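Local coordinates for protein 2-polyprenyl-6-methoxyphenol hydroxylase-like FAD-dependent oxidoreductase (Streptomyces sp. NRRL 11266, PDB 6UI5) that binds flavin-adenine dinucleotide and is an FAD-dependent oxidoreductase with a Rossmann-type FAD-binding domain and a probably thioredoxin-like C-terminal domain, at residues A[77-80]-A[81-85]; A[399-402]-A[403-407]; A[434-437]-A[438-442]. All coordinates share one frame; numbering follows the deposited sequence.

Contact 1 of 3, residues A[77-80]-A[81-85]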
loop_
_atom_site.group_PDB
_atom_site.type_symbol
_atom_site.label_atom_id
_atom_site.label_comp_id
_atom_site.label_asym_id
_atom_site.label_seq_id
_atom_site.Cartn_x
_atom_site.Cartn_y
_atom_site.Cartn_z
ATOM N N ASP A 77 12.561 -3.878 4.611
ATOM C CA ASP A 77 13.085 -4.840 5.574
ATOM C C ASP A 77 12.006 -5.779 6.090
ATOM O O ASP A 77 12.222 -6.461 7.100
ATOM C CB ASP A 77 13.762 -4.115 6.742
ATOM C CG ASP A 77 12.794 -3.270 7.540
ATOM O OD1 ASP A 77 12.452 -2.162 7.078
ATOM O OD2 ASP A 77 12.372 -3.718 8.628
ATOM N N LEU A 78 10.853 -5.827 5.431
ATOM C CA LEU A 78 9.803 -6.781 5.756
ATOM C C LEU A 78 9.951 -8.038 4.904
ATOM O O LEU A 78 10.591 -8.033 3.852
ATOM C CB LEU A 78 8.421 -6.177 5.521
ATOM C CG LEU A 78 8.144 -4.871 6.253
ATOM C CD1 LEU A 78 6.673 -4.461 6.098
ATOM C CD2 LEU A 78 8.540 -4.995 7.721
ATOM N N ARG A 79 9.328 -9.118 5.368
ATOM C CA ARG A 79 9.335 -10.391 4.667
ATOM C C ARG A 79 8.203 -10.452 3.662
ATOM O O ARG A 79 7.092 -10.028 3.961
ATOM C CB ARG A 79 9.166 -11.547 5.644
ATOM C CG ARG A 79 9.172 -12.865 4.949
ATOM C CD ARG A 79 8.840 -14.023 5.862
ATOM N NE ARG A 79 8.800 -15.235 5.064
ATOM C CZ ARG A 79 7.727 -15.684 4.423
ATOM N NH1 ARG A 79 6.560 -15.047 4.494
ATOM N NH2 ARG A 79 7.828 -16.796 3.715
ATOM N N LEU A 80 8.473 -11.030 2.490
ATOM C CA LEU A 80 7.437 -11.320 1.503
ATOM C C LEU A 80 7.236 -12.828 1.382
ATOM O O LEU A 80 8.204 -13.573 1.183
ATOM C CB LEU A 80 7.785 -10.739 0.134
ATOM C CG LEU A 80 7.862 -9.227 0.029
ATOM C CD1 LEU A 80 8.408 -8.853 -1.334
ATOM C CD2 LEU A 80 6.487 -8.667 0.209
ATOM N N ALA A 81 5.975 -13.268 1.498
ATOM C CA ALA A 81 5.603 -14.683 1.371
ATOM C C ALA A 81 5.865 -15.163 -0.060
ATOM O O ALA A 81 4.966 -15.287 -0.895
ATOM C CB ALA A 81 4.139 -14.891 1.762
ATOM N N PHE A 82 7.135 -15.435 -0.350
ATOM C CA PHE A 82 7.491 -15.843 -1.702
ATOM C C PHE A 82 6.994 -17.248 -2.024
ATOM O O PHE A 82 6.819 -17.571 -3.203
ATOM C CB PHE A 82 9.011 -15.741 -1.892
ATOM C CG PHE A 82 9.487 -16.071 -3.296
ATOM C CD1 PHE A 82 9.289 -15.179 -4.346
ATOM C CD2 PHE A 82 10.139 -17.269 -3.561
ATOM C CE1 PHE A 82 9.740 -15.489 -5.642
ATOM C CE2 PHE A 82 10.595 -17.576 -4.851
ATOM C CZ PHE A 82 10.396 -16.689 -5.885
ATOM N N GLU A 83 6.756 -18.079 -1.005
ATOM C CA GLU A 83 6.207 -19.421 -1.193
ATOM C C GLU A 83 4.822 -19.416 -1.841
ATOM O O GLU A 83 4.355 -20.475 -2.274
ATOM C CB GLU A 83 6.146 -20.147 0.160
ATOM C CG GLU A 83 5.229 -19.490 1.203
ATOM C CD GLU A 83 5.942 -18.461 2.080
ATOM O OE1 GLU A 83 7.150 -18.197 1.855
ATOM O OE2 GLU A 83 5.291 -17.911 2.997
ATOM N N LYS A 84 4.154 -18.267 -1.905
ATOM C CA LYS A 84 2.851 -18.147 -2.544
ATOM C C LYS A 84 2.956 -17.871 -4.041
ATOM O O LYS A 84 1.937 -17.846 -4.732
ATOM C CB LYS A 84 2.028 -17.041 -1.855
ATOM C CG LYS A 84 1.888 -17.202 -0.331
ATOM C CD LYS A 84 0.475 -17.594 0.108
ATOM C CE LYS A 84 0.123 -19.052 -0.230
ATOM N NZ LYS A 84 -1.342 -19.347 -0.038
ATOM N N VAL A 85 4.153 -17.674 -4.563
ATOM C CA VAL A 85 4.330 -17.426 -5.990
ATOM C C VAL A 85 4.206 -18.750 -6.735
ATOM O O VAL A 85 4.642 -19.797 -6.249
ATOM C CB VAL A 85 5.685 -16.729 -6.248
ATOM C CG1 VAL A 85 5.962 -16.557 -7.741
ATOM C CG2 VAL A 85 5.707 -15.375 -5.556
#
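Arg79 and Glu83 meet through a salt bridge that spans the exit from a short strand, and one nitrogen, NH2, carries it. Arg79 NH2 donates to Glu83 OE2 over 2.9 Å at 157°, using the syn lone pair of OE2 and staying close to the guanidinium plane. Glu83 OE1 also lies at the guanidinium edge, modelled implausibly close to NH2, so its share of the bridge is doubtful in detail. The two planes are turned 34° apart, and the side chains cross at about a right angle.

Each partner is brought there by its own chain shape. Arg79 runs extended from CG to NE, whereas Glu83 bends at chi2 (-90°) and turns its carboxylate back toward the strand. Next to the guanidinium group the backbone makes an inverse gamma turn centred on Ala81, with a weak hydrogen bond from Phe82 N to Leu80 O; Arg79 NH1 approaches Ala81 CA at 3.3 Å. A second acid, Glu72, pairs with Arg79 NE and helps to fix the guanidinium group.

The turn leads from edge strand 78-80, antiparallel to strand 69-75, into the 3-10 segment 82-84, while Leu80, Phe82 and Val85 pack against helix 369-379.

Contact 2 of 3, residues A[399-402]-A[403-407]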
loop_
_atom_site.group_PDB
_atom_site.type_symbol
_atom_site.label_atom_id
_atom_site.label_comp_id
_atom_site.label_asym_id
_atom_site.label_seq_id
_atom_site.Cartn_x
_atom_site.Cartn_y
_atom_site.Cartn_z
ATOM N N GLY A 399 -8.404 -16.271 -13.558
ATOM C CA GLY A 399 -7.065 -15.740 -13.398
ATOM C C GLY A 399 -6.015 -16.743 -13.862
ATOM O O GLY A 399 -5.890 -17.838 -13.282
ATOM N N ASP A 400 -5.258 -16.384 -14.902
ATOM C CA ASP A 400 -4.226 -17.235 -15.484
ATOM C C ASP A 400 -2.861 -16.717 -15.049
ATOM O O ASP A 400 -2.522 -15.557 -15.300
ATOM C CB ASP A 400 -4.342 -17.245 -17.010
ATOM C CG ASP A 400 -3.433 -18.272 -17.674
ATOM O OD1 ASP A 400 -2.633 -18.932 -16.982
ATOM O OD2 ASP A 400 -3.507 -18.398 -18.912
ATOM N N ARG A 401 -2.078 -17.584 -14.414
ATOM C CA ARG A 401 -0.770 -17.247 -13.877
ATOM C C ARG A 401 0.365 -17.616 -14.818
ATOM O O ARG A 401 1.537 -17.477 -14.449
ATOM C CB ARG A 401 -0.583 -17.937 -12.525
ATOM C CG ARG A 401 -1.335 -17.226 -11.404
ATOM C CD ARG A 401 -0.484 -16.120 -10.820
ATOM N NE ARG A 401 -1.129 -14.811 -10.722
ATOM C CZ ARG A 401 -0.464 -13.677 -10.529
ATOM N NH1 ARG A 401 -1.117 -12.513 -10.455
ATOM N NH2 ARG A 401 0.868 -13.689 -10.405
ATOM N N LEU A 402 0.050 -18.102 -16.014
ATOM C CA LEU A 402 1.072 -18.533 -16.958
ATOM C C LEU A 402 1.194 -17.630 -18.175
ATOM O O LEU A 402 2.316 -17.379 -18.636
ATOM C CB LEU A 402 0.798 -19.978 -17.411
ATOM C CG LEU A 402 0.802 -21.012 -16.278
ATOM C CD1 LEU A 402 0.430 -22.392 -16.767
ATOM C CD2 LEU A 402 2.142 -21.067 -15.519
ATOM N N LEU A 403 0.070 -17.132 -18.707
ATOM C CA LEU A 403 0.113 -16.275 -19.888
ATOM C C LEU A 403 0.932 -15.024 -19.620
ATOM O O LEU A 403 0.800 -14.382 -18.571
ATOM C CB LEU A 403 -1.291 -15.868 -20.328
ATOM C CG LEU A 403 -1.923 -16.625 -21.500
ATOM C CD1 LEU A 403 -3.365 -16.206 -21.655
ATOM C CD2 LEU A 403 -1.184 -16.406 -22.812
ATOM N N GLY A 404 1.765 -14.675 -20.597
ATOM C CA GLY A 404 2.582 -13.484 -20.518
ATOM C C GLY A 404 3.757 -13.592 -19.587
ATOM O O GLY A 404 4.319 -12.554 -19.222
ATOM N N ARG A 405 4.117 -14.805 -19.149
ATOM C CA ARG A 405 5.214 -15.003 -18.204
ATOM C C ARG A 405 6.086 -16.170 -18.601
ATOM O O ARG A 405 5.649 -17.098 -19.282
ATOM C CB ARG A 405 4.716 -15.238 -16.779
ATOM C CG ARG A 405 3.907 -14.054 -16.382
ATOM C CD ARG A 405 3.745 -13.840 -14.950
ATOM N NE ARG A 405 2.320 -13.623 -14.727
ATOM C CZ ARG A 405 1.798 -13.174 -13.600
ATOM N NH1 ARG A 405 0.472 -13.016 -13.489
ATOM N NH2 ARG A 405 2.602 -12.852 -12.589
ATOM N N ARG A 406 7.335 -16.101 -18.177
ATOM C CA ARG A 406 8.219 -17.240 -18.335
ATOM C C ARG A 406 7.793 -18.334 -17.360
ATOM O O ARG A 406 7.393 -18.063 -16.224
ATOM C CB ARG A 406 9.688 -16.824 -18.108
ATOM C CG ARG A 406 10.296 -15.923 -19.244
ATOM C CD ARG A 406 11.663 -15.364 -18.839
ATOM N NE ARG A 406 11.610 -15.164 -17.406
ATOM C CZ ARG A 406 11.424 -13.997 -16.830
ATOM N NH1 ARG A 406 11.345 -12.901 -17.581
ATOM N NH2 ARG A 406 11.340 -13.929 -15.505
ATOM N N LEU A 407 7.889 -19.575 -17.811
ATOM C CA LEU A 407 7.416 -20.715 -17.054
ATOM C C LEU A 407 8.225 -20.956 -15.767
ATOM O O LEU A 407 9.370 -20.494 -15.630
ATOM C CB LEU A 407 7.486 -21.951 -17.935
ATOM C CG LEU A 407 6.398 -21.988 -18.993
ATOM C CD1 LEU A 407 6.734 -23.120 -19.943
ATOM C CD2 LEU A 407 5.035 -22.233 -18.300
HETATM O O HOH W 1 -0.315 -13.861 -16.427
#
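A type II beta turn from Leu402 to Arg405 is closed by Arg405 N donating to Leu402 O over 3.2 Å, with Gly404 at positive phi (75°) in its third position. An Asx turn runs into it at Leu402: Asp400 OD1 accepts from Leu402 N at 3.0 Å, and the amide comes from above the carboxylate plane. The other oxygen, Asp400 OD2, lies 3.5 Å from Leu403 CD1 and is also hydrogen-bonded to His477.

On the arginine side, Arg405 NH1 stands 3.1 Å above the plane of the Arg401 guanidinium, over its centre, with the two planes 63° apart. Both gather round one carboxylate, since Glu377 in helix 369-379 forms a salt bridge with NH2 of each arginine; sharing it probably lets the two guanidinium groups sit this close. Arg401 gets there by bending at chi2 and chi3, Arg405 by a bend at chi3 (-131°).

Leu402 and Leu407 turn to the interior of the C-terminal domain, probably thioredoxin-like, where their CD2 atoms meet at 4.2 Å and Leu407 also touches strand 465-468. Backbone bonds from Gly404 and Arg405 to Val474 tie the turn to the start of strand 474-477. A water between the turn and the Arg405 side chain donates to Asp400 O at 3.0 Å and to Leu403 O, and accepts from Arg405 NE at 3.1 Å.

Contact 3 of 3, residues A[434-437]-A[438-442]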
loop_
_atom_site.group_PDB
_atom_site.type_symbol
_atom_site.label_atom_id
_atom_site.label_comp_id
_atom_site.label_asym_id
_atom_site.label_seq_id
_atom_site.Cartn_x
_atom_site.Cartn_y
_atom_site.Cartn_z
ATOM N N ASP A 434 4.953 -29.356 -26.385
ATOM C CA ASP A 434 3.905 -30.383 -26.438
ATOM C C ASP A 434 4.207 -31.344 -25.298
ATOM O O ASP A 434 5.016 -32.257 -25.439
ATOM C CB ASP A 434 3.869 -31.081 -27.801
ATOM C CG ASP A 434 2.908 -32.299 -27.848
ATOM O OD1 ASP A 434 2.145 -32.576 -26.885
ATOM O OD2 ASP A 434 2.910 -32.997 -28.892
ATOM N N LEU A 435 3.572 -31.109 -24.149
ATOM C CA LEU A 435 3.694 -31.965 -22.973
ATOM C C LEU A 435 2.665 -33.124 -22.955
ATOM O O LEU A 435 2.360 -33.675 -21.877
ATOM C CB LEU A 435 3.564 -31.120 -21.702
ATOM C CG LEU A 435 4.371 -29.812 -21.626
ATOM C CD1 LEU A 435 4.215 -29.095 -20.281
ATOM C CD2 LEU A 435 5.848 -30.048 -21.926
ATOM N N SER A 436 2.134 -33.533 -24.114
ATOM C CA SER A 436 1.109 -34.573 -24.103
ATOM C C SER A 436 1.673 -35.902 -23.644
ATOM O O SER A 436 0.990 -36.669 -22.958
ATOM C CB SER A 436 0.494 -34.739 -25.485
ATOM O OG SER A 436 1.481 -35.135 -26.421
ATOM N N GLY A 437 2.912 -36.195 -24.020
ATOM C CA GLY A 437 3.469 -37.519 -23.868
ATOM C C GLY A 437 3.286 -38.422 -25.071
ATOM O O GLY A 437 3.866 -39.515 -25.090
ATOM N N ASP A 438 2.517 -37.990 -26.084
ATOM C CA ASP A 438 2.226 -38.802 -27.265
ATOM C C ASP A 438 2.546 -38.105 -28.576
ATOM O O ASP A 438 2.285 -38.683 -29.639
ATOM C CB ASP A 438 0.740 -39.198 -27.323
ATOM C CG ASP A 438 0.193 -39.615 -25.993
ATOM O OD1 ASP A 438 0.795 -40.515 -25.366
ATOM O OD2 ASP A 438 -0.846 -39.042 -25.585
ATOM N N ALA A 439 3.059 -36.877 -28.533
ATOM C CA ALA A 439 3.123 -36.007 -29.706
ATOM C C ALA A 439 1.731 -35.805 -30.314
ATOM O O ALA A 439 1.556 -35.807 -31.536
ATOM C CB ALA A 439 4.117 -36.531 -30.746
ATOM N N SER A 440 0.735 -35.608 -29.438
ATOM C CA SER A 440 -0.652 -35.355 -29.824
ATOM C C SER A 440 -0.887 -33.936 -30.349
ATOM O O SER A 440 -1.989 -33.658 -30.838
ATOM C CB SER A 440 -1.573 -35.590 -28.623
ATOM O OG SER A 440 -1.155 -36.703 -27.848
ATOM N N ALA A 441 0.081 -33.025 -30.236
ATOM C CA ALA A 441 -0.152 -31.645 -30.644
ATOM C C ALA A 441 0.075 -31.514 -32.144
ATOM O O ALA A 441 0.982 -32.140 -32.702
ATOM C CB ALA A 441 0.746 -30.684 -29.872
ATOM N N GLN A 442 -0.769 -30.728 -32.805
ATOM C CA GLN A 442 -0.641 -30.509 -34.242
ATOM C C GLN A 442 0.216 -29.270 -34.434
ATOM O O GLN A 442 -0.214 -28.163 -34.102
ATOM C CB GLN A 442 -2.005 -30.339 -34.913
ATOM C CG GLN A 442 -1.916 -29.929 -36.393
ATOM C CD GLN A 442 -3.139 -29.142 -36.850
ATOM O OE1 GLN A 442 -3.019 -28.155 -37.582
ATOM N NE2 GLN A 442 -4.328 -29.577 -36.416
#
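The carboxylate of Asp434 is the flat group at the heart of this turn, and Ala441 meets it out of plane: Ala441 N donates to Asp434 OD2 over 3.1 Å from a position 53° above the carboxylate plane. Ala441 CB lies over that same face, 3.4 Å from Asp434 CG. From the opposite face two donors of Ser436 converge on Asp434 OD1. The hydroxyl Ser436 OG donates a hydrogen bond to Asp434 OD1 on the syn side at 2.7 Å, while the amide Ser436 N reaches it on the anti side at 2.9 Å. The amide bond makes an Asx turn, by which the end of strand 430-434 curls into the loop.

With its hydrogen committed to Asp434 OD1, Ser436 OG is left to accept, and it collects two backbone amides from the far limb. Asp438 N and Ser440 N both point at Ser436 OG over 3.1 Å, each nearly straight at 165°. Ser436 chi1 of 61° puts OG between the backbone N and the carbonyl carbon, inward over the bend, where the acid and both amides can reach it. The hydroxyl thus links both amides to the carboxylate in a chain of hydrogen bonds. Between the limbs the chain reverses through Gly437 and through Ala439, both at positive phi, and Ala439 CA comes to 3.1 Å from Asp434 OD2.

Beyond the turn, Arg455 of strand 451-455 forms a salt bridge with Asp434 OD2 and a hydrogen bond with Ala441 O, so that one guanidinium group joins both limbs. The backbone of Asp434 still pairs with Val454 and Ala456, in and just after the parallel edge strand 451-455, and Ala441 CB touches Thr465 of strand 465-468.

Overall arrangement
From the N terminus the three contacts come strictly in series; none nests in another or crosses it, and each closes a turn of only a few residues. Contact 1 ends edge strand 78-80 in the FAD-binding domain. The chain returns alongside it as helix 369-379, which packs against contact 1 and supplies the acid bound by contact 2, so this helix joins the two; their centres are about 19 Å apart. Contact 2 then leads toward strand 411-414, and contact 3 leaves strand 430-434 of the C-terminal mixed sheet. Residues 399-407 and 434-442 both touch strand 465-468, with about 6 Å between nearest atoms, whereas contacts 1 and 3 have centres about 36 Å apart.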